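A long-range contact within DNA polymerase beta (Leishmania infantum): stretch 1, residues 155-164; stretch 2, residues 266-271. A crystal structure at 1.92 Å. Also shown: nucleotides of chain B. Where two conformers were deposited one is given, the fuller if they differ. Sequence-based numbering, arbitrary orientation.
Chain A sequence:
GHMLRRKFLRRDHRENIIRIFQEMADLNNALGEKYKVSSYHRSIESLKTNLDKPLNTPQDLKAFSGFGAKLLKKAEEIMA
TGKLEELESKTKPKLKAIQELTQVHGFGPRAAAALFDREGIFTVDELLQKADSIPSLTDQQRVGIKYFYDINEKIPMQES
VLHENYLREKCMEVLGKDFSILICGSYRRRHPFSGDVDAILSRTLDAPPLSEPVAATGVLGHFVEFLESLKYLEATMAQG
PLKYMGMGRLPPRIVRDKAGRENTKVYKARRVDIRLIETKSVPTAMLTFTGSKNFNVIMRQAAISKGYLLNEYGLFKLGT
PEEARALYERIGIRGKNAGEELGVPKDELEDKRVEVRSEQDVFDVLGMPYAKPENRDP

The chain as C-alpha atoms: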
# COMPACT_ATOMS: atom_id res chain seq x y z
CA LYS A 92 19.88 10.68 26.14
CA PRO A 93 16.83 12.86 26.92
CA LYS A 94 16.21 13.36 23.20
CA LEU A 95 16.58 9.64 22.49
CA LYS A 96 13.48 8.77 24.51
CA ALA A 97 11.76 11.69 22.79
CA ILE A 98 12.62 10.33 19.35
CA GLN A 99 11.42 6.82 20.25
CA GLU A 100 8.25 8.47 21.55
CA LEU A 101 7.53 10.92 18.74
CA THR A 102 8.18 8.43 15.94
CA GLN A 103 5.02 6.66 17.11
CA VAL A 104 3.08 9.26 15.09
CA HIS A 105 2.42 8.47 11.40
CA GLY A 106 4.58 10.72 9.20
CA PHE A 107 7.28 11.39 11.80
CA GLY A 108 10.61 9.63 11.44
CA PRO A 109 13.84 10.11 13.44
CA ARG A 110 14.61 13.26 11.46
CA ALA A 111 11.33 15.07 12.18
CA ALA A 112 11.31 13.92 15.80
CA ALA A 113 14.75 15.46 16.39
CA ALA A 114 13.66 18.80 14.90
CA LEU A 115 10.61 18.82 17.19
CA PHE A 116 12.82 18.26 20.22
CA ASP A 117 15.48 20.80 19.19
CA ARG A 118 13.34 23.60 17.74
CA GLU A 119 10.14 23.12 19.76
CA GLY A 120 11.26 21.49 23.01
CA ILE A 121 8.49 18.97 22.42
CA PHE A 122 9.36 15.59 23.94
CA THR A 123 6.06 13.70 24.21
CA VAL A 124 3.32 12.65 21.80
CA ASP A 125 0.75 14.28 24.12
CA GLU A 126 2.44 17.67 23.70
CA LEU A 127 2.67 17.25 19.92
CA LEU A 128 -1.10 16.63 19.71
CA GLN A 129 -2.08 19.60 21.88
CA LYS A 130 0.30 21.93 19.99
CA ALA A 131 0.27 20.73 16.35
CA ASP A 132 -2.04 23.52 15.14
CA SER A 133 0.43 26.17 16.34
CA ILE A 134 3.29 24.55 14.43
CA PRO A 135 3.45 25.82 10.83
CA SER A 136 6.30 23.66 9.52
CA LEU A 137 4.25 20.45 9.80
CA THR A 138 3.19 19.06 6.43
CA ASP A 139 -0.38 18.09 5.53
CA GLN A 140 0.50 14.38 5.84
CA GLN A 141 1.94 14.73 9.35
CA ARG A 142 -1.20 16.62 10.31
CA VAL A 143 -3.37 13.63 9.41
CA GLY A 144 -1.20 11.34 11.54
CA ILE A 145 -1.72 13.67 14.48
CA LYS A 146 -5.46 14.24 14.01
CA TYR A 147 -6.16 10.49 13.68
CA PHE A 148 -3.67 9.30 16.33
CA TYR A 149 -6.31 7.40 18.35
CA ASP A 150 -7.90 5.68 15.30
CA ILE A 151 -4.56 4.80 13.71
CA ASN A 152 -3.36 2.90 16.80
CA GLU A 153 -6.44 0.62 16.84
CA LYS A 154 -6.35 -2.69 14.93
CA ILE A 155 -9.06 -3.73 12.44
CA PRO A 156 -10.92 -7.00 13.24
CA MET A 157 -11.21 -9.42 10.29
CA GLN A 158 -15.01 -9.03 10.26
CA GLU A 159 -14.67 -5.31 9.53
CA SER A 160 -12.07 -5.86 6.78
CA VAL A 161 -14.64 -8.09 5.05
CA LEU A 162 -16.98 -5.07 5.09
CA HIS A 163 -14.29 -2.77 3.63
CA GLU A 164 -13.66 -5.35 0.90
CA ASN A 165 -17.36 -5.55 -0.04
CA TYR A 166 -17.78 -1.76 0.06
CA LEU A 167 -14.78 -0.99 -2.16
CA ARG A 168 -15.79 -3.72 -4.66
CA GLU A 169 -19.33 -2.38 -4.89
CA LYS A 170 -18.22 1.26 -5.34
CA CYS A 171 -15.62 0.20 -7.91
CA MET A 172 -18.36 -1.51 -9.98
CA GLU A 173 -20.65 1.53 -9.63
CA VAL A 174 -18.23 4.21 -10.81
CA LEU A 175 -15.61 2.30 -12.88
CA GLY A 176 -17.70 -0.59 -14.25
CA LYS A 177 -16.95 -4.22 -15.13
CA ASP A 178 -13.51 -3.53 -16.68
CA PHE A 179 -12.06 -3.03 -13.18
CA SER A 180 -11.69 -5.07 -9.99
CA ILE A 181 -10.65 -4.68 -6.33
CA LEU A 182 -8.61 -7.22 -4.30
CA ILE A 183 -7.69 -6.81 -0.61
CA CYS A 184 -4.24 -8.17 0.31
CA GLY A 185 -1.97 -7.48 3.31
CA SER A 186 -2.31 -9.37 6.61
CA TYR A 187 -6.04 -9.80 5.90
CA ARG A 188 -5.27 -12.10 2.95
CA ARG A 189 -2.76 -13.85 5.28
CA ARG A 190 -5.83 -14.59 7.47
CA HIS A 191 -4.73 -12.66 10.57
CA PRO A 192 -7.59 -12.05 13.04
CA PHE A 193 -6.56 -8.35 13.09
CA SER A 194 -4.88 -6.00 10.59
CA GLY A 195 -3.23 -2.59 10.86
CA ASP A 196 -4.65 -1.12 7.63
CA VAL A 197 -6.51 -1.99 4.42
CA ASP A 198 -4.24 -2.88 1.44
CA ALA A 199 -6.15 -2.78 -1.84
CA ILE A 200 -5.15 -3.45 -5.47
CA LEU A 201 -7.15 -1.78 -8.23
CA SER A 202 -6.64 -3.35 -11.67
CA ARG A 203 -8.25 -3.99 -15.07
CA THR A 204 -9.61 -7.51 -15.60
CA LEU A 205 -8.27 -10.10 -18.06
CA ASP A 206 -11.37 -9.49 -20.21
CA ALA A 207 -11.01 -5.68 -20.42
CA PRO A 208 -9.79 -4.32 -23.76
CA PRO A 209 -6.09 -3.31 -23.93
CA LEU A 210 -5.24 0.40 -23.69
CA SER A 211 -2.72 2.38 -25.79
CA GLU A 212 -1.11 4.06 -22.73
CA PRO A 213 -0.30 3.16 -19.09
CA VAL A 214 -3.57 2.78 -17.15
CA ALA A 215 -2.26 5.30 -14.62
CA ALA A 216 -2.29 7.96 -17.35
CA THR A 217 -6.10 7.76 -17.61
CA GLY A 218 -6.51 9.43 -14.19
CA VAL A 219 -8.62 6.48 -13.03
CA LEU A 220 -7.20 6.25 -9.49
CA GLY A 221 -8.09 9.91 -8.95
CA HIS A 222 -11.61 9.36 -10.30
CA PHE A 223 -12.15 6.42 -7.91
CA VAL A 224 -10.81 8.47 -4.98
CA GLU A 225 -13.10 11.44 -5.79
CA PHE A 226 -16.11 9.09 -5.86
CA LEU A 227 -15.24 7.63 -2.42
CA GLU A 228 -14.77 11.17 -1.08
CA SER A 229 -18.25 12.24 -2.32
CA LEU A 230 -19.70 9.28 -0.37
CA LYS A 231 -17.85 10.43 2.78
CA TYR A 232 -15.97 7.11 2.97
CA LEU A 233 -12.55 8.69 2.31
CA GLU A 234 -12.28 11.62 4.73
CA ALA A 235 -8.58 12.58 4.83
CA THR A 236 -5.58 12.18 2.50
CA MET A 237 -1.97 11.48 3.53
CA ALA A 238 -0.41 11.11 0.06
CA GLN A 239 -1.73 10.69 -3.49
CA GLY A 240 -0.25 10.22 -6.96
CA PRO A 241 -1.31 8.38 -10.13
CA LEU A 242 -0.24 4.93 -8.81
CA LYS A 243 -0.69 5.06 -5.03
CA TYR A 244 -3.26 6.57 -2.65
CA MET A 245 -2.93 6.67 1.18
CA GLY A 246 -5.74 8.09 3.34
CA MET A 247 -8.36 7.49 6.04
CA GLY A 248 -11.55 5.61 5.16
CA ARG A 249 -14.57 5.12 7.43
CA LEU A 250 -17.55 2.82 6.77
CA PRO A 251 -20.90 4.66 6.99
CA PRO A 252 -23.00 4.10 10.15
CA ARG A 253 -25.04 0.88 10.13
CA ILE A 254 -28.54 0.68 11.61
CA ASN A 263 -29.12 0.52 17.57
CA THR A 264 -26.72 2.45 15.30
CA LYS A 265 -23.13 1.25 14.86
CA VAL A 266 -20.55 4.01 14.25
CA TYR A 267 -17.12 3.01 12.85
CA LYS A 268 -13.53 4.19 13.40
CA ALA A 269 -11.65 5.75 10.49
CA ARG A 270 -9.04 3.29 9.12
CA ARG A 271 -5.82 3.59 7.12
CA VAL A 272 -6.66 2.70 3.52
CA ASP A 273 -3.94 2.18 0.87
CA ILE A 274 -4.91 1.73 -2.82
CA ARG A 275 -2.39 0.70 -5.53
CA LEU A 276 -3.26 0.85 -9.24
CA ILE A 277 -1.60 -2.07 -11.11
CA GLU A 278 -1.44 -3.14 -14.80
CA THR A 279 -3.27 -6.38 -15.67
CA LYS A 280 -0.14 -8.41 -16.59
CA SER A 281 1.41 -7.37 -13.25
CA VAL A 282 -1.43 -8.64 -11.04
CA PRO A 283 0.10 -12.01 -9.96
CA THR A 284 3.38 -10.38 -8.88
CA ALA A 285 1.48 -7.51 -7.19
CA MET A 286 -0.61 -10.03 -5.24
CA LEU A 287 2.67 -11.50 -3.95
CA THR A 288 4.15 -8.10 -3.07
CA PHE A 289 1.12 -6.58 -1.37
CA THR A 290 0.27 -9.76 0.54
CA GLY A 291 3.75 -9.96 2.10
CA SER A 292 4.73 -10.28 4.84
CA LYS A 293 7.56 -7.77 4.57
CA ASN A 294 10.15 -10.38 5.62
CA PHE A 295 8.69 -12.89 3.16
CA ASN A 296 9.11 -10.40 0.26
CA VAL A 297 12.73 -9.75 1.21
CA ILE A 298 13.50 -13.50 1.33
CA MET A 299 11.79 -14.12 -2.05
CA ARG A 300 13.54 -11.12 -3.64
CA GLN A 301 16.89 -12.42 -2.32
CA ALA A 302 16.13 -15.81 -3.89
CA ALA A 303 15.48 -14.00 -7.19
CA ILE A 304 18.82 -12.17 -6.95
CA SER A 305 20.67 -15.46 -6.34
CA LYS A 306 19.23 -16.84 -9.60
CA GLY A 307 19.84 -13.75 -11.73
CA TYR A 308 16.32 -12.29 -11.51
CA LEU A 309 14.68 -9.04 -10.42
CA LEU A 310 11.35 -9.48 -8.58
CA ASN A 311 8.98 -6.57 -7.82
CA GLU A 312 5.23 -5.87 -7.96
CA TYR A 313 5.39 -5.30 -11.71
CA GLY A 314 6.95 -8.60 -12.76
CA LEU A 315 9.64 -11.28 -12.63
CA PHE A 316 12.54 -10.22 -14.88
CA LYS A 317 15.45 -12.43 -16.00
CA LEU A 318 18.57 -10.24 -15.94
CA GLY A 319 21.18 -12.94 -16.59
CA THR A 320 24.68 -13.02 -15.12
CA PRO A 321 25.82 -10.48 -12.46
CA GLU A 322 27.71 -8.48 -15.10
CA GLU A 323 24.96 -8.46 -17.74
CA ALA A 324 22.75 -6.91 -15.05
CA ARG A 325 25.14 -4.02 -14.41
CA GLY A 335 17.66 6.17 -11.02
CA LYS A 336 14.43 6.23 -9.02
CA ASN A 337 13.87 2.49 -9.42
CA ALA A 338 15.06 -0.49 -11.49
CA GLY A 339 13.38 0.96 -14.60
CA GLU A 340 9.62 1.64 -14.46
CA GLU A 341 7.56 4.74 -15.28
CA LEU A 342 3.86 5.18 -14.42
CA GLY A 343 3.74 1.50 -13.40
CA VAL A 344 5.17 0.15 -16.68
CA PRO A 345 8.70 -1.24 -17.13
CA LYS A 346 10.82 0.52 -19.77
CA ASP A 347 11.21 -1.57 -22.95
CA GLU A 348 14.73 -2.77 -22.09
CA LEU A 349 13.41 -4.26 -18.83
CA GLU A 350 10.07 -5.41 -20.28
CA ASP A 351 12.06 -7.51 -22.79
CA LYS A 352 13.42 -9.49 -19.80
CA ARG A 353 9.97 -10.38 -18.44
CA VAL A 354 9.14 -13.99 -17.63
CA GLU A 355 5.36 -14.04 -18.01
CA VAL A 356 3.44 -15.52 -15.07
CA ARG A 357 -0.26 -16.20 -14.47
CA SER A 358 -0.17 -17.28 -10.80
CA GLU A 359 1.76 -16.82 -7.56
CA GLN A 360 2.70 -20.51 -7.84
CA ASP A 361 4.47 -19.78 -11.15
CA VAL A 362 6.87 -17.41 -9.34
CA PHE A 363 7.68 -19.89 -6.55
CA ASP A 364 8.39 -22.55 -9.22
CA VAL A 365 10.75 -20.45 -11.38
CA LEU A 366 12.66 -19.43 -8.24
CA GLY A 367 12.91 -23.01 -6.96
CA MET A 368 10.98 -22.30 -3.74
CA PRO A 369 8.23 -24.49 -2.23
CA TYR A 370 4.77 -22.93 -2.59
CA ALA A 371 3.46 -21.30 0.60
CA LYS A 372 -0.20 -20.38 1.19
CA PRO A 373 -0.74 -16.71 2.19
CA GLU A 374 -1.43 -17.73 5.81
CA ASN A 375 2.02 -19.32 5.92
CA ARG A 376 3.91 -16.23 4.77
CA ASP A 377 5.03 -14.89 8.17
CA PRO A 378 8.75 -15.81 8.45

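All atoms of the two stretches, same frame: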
# COMPACT_ATOMS: atom_id res chain seq x y z
N ILE A 155 -7.80 -3.41 13.12
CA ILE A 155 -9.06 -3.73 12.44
C ILE A 155 -9.38 -5.23 12.57
O ILE A 155 -8.59 -6.06 12.11
CB ILE A 155 -8.97 -3.42 10.93
CG1 ILE A 155 -8.35 -2.03 10.68
CG2 ILE A 155 -10.34 -3.56 10.26
CD1 ILE A 155 -8.10 -1.72 9.19
N PRO A 156 -10.53 -5.58 13.17
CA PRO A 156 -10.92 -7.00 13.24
C PRO A 156 -11.25 -7.53 11.84
O PRO A 156 -11.79 -6.79 11.02
CB PRO A 156 -12.21 -6.99 14.08
CG PRO A 156 -12.33 -5.60 14.64
CD PRO A 156 -11.57 -4.70 13.71
N MET A 157 -10.95 -8.80 11.59
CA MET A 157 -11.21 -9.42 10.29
C MET A 157 -12.63 -9.15 9.79
O MET A 157 -12.83 -8.85 8.61
CB MET A 157 -10.93 -10.93 10.33
CG MET A 157 -11.33 -11.67 9.05
SD MET A 157 -10.91 -13.43 9.03
CE MET A 157 -9.13 -13.37 8.87
N GLN A 158 -13.62 -9.25 10.68
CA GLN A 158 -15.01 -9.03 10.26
C GLN A 158 -15.22 -7.66 9.62
O GLN A 158 -16.01 -7.52 8.68
CB GLN A 158 -16.01 -9.25 11.42
CG GLN A 158 -15.80 -8.33 12.63
CD GLN A 158 -16.51 -6.98 12.51
OE1 GLN A 158 -17.36 -6.77 11.64
NE2 GLN A 158 -16.16 -6.05 13.40
N GLU A 159 -14.53 -6.64 10.13
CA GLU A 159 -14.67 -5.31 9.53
C GLU A 159 -13.93 -5.20 8.19
O GLU A 159 -14.41 -4.53 7.27
CB GLU A 159 -14.25 -4.19 10.49
CG GLU A 159 -14.66 -2.81 9.99
CD GLU A 159 -14.14 -1.67 10.86
OE1 GLU A 159 -13.61 -0.68 10.29
OE2 GLU A 159 -14.25 -1.76 12.10
N SER A 160 -12.77 -5.83 8.07
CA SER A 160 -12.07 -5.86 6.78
C SER A 160 -12.92 -6.48 5.67
O SER A 160 -12.87 -6.03 4.52
CB SER A 160 -10.72 -6.59 6.89
OG SER A 160 -9.72 -5.72 7.43
N VAL A 161 -13.68 -7.53 6.01
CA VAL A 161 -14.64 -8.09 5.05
C VAL A 161 -15.61 -7.01 4.55
O VAL A 161 -15.93 -6.95 3.35
CB VAL A 161 -15.46 -9.28 5.65
CG1 VAL A 161 -16.57 -9.71 4.69
CG2 VAL A 161 -14.55 -10.46 5.96
N LEU A 162 -16.09 -6.18 5.47
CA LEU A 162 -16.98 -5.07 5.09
C LEU A 162 -16.30 -4.02 4.21
O LEU A 162 -16.92 -3.49 3.29
CB LEU A 162 -17.59 -4.40 6.34
CG LEU A 162 -18.42 -5.27 7.29
CD1 LEU A 162 -18.83 -4.48 8.52
CD2 LEU A 162 -19.64 -5.88 6.61
N HIS A 163 -15.03 -3.69 4.50
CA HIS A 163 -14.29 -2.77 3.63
C HIS A 163 -14.12 -3.39 2.24
O HIS A 163 -14.28 -2.70 1.21
CB HIS A 163 -12.92 -2.38 4.21
CG HIS A 163 -12.98 -1.37 5.32
ND1 HIS A 163 -13.02 -0.02 5.29
CD2 HIS A 163 -13.00 -1.72 6.65
CE1 HIS A 163 -13.07 0.42 6.59
NE2 HIS A 163 -13.05 -0.63 7.40
N GLU A 164 -13.80 -4.67 2.19
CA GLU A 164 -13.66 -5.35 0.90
C GLU A 164 -14.95 -5.25 0.06
O GLU A 164 -14.91 -4.90 -1.12
CB GLU A 164 -13.27 -6.82 1.08
CG GLU A 164 -13.05 -7.55 -0.24
CD GLU A 164 -12.29 -8.85 -0.07
OE1 GLU A 164 -12.74 -9.69 0.74
OE2 GLU A 164 -11.24 -9.02 -0.71
N VAL A 266 -21.44 3.01 14.85
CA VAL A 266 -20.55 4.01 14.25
C VAL A 266 -19.12 3.45 14.19
O VAL A 266 -18.64 2.87 15.17
CB VAL A 266 -20.57 5.33 15.06
CG1 VAL A 266 -19.52 6.30 14.54
CG2 VAL A 266 -21.96 5.96 15.03
N TYR A 267 -18.44 3.62 13.06
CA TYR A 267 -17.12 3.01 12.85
C TYR A 267 -15.95 3.98 13.03
O TYR A 267 -16.10 5.19 12.84
CB TYR A 267 -17.01 2.40 11.43
CG TYR A 267 -17.95 1.24 11.18
CD1 TYR A 267 -17.55 -0.07 11.44
CD2 TYR A 267 -19.23 1.45 10.68
CE1 TYR A 267 -18.42 -1.14 11.21
CE2 TYR A 267 -20.09 0.40 10.44
CZ TYR A 267 -19.69 -0.89 10.71
OH TYR A 267 -20.57 -1.93 10.47
N LYS A 268 -14.79 3.44 13.39
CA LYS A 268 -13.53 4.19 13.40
C LYS A 268 -13.06 4.45 11.97
O LYS A 268 -13.27 3.61 11.09
CB LYS A 268 -12.44 3.37 14.11
CG LYS A 268 -12.67 3.10 15.61
CD LYS A 268 -11.51 2.25 16.15
CE LYS A 268 -11.63 1.98 17.65
NZ LYS A 268 -12.65 0.95 17.98
N ALA A 269 -12.38 5.57 11.75
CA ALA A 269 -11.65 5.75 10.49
C ALA A 269 -10.42 4.83 10.45
O ALA A 269 -9.75 4.65 11.47
CB ALA A 269 -11.26 7.22 10.31
N ARG A 270 -10.14 4.25 9.28
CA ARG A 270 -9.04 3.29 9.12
C ARG A 270 -8.05 3.77 8.06
O ARG A 270 -8.44 4.47 7.12
CB ARG A 270 -9.57 1.92 8.67
CG ARG A 270 -10.71 1.33 9.50
CD ARG A 270 -10.30 1.19 10.99
NE ARG A 270 -11.18 0.27 11.72
CZ ARG A 270 -10.90 -0.19 12.94
NH1 ARG A 270 -9.78 0.19 13.54
NH2 ARG A 270 -11.72 -1.04 13.56
N ARG A 271 -6.79 3.35 8.18
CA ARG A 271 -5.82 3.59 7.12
C ARG A 271 -6.14 2.72 5.91
O ARG A 271 -6.21 1.49 6.01
CB ARG A 271 -4.38 3.34 7.60
CG ARG A 271 -3.91 4.40 8.58
CD ARG A 271 -2.41 4.28 8.89
NE ARG A 271 -2.07 2.99 9.49
CZ ARG A 271 -1.33 2.06 8.89
NH1 ARG A 271 -0.84 2.26 7.67
NH2 ARG A 271 -1.07 0.92 9.51
P DA B 5 2.31 3.01 5.87
OP1 DA B 5 0.86 3.23 6.05
OP2 DA B 5 3.03 2.13 6.82
O5' DA B 5 2.52 2.50 4.38
C5' DA B 5 2.10 1.25 3.95
C4' DA B 5 2.32 1.14 2.46
O4' DA B 5 3.70 1.45 2.14
C3' DA B 5 2.10 -0.28 1.96
O3' DA B 5 1.81 -0.26 0.55
C2' DA B 5 3.46 -0.88 2.30
C1' DA B 5 4.37 0.24 1.82
N9 DA B 5 5.75 0.28 2.33
C8 DA B 5 6.20 0.73 3.54
N7 DA B 5 7.51 0.67 3.69
C5 DA B 5 7.95 0.14 2.48
C6 DA B 5 9.24 -0.18 1.99
N6 DA B 5 10.38 -0.01 2.68
N1 DA B 5 9.32 -0.69 0.74
C2 DA B 5 8.19 -0.85 0.04
N3 DA B 5 6.93 -0.60 0.40
C4 DA B 5 6.88 -0.10 1.64
O HOH W 1 -14.44 1.92 9.19
O HOH W 2 -14.70 0.56 13.85

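Stretch 1 begins as a short strand, I155 and P156, and turns into a helix at M157. P156 holds the N-cap position, and its O accepts from E159 N at 2.9 Å and from S160 N at 3.3 Å. Stretch 2 runs as an extended chain past this first part of the helix and enters a strand by R270. The backbones stay well apart: the CA atoms of I155 and R270 are 7.8 Å from each other, and those of E159 and Y267 are 9.3 Å. Side chains therefore make the contact, which buries 345 Å² in all.

The centre is a salt bridge between E159 and R270. Both CA-to-CB bonds point toward the other stretch. E159 is t at chi1 and t at chi2, so its side chain is extended and the carboxylate reaches across the gap. R270 is m at chi1 and m at chi2, then t at chi3. The two m turns bend the chain near its base, and the t angle carries the guanidinium on beside the carboxylate. R270 NE donates to E159 OE1 at 3.0 Å, and R270 NH2 donates to E159 OE2 at 3.0 Å. Both N-H...O angles are 174°. The carboxylate thus meets the guanidinium edge in a paired, nearly linear arrangement, joining charge attraction to two hydrogen bonds.

H163 lies one helical turn after E159. With chi1 m, its ring brings NE2 to E159 OE1, and this NE2 donates a hydrogen bond of 2.9 Å. OE1 therefore serves both H163 and R270. The same H163 NE2 lies 3.7 Å from R270 CG, so the ring also packs on the arginine's aliphatic part.

Two waters extend the network to the backbone of K268. Water 1 donates to E159 OE1 and to K268 O. Water 2 donates to E159 OE2 and accepts from K268 N. The buried carboxylate is thereby linked to stretch 2 through main chain as well as side chain.

Apolar groups flank the polar centre. I155, m then t, places CG1 over one face of the R270 guanidinium, and its CG1 is 3.8 Å from R270 CD. P156 CD approaches R270 NH2 at 3.7 Å. Y267, with chi1 m, points toward the helix. Its ring edge faces the carboxylate, with CD1 3.8 Å from E159 OE2. Farther along the ring, L162 CD1 is 4.3 Å from Y267 CZ, an apolar contact.

R271 points away from stretch 1. Its NH1 lies 2.5 Å from OP1 of DA5 in chain B.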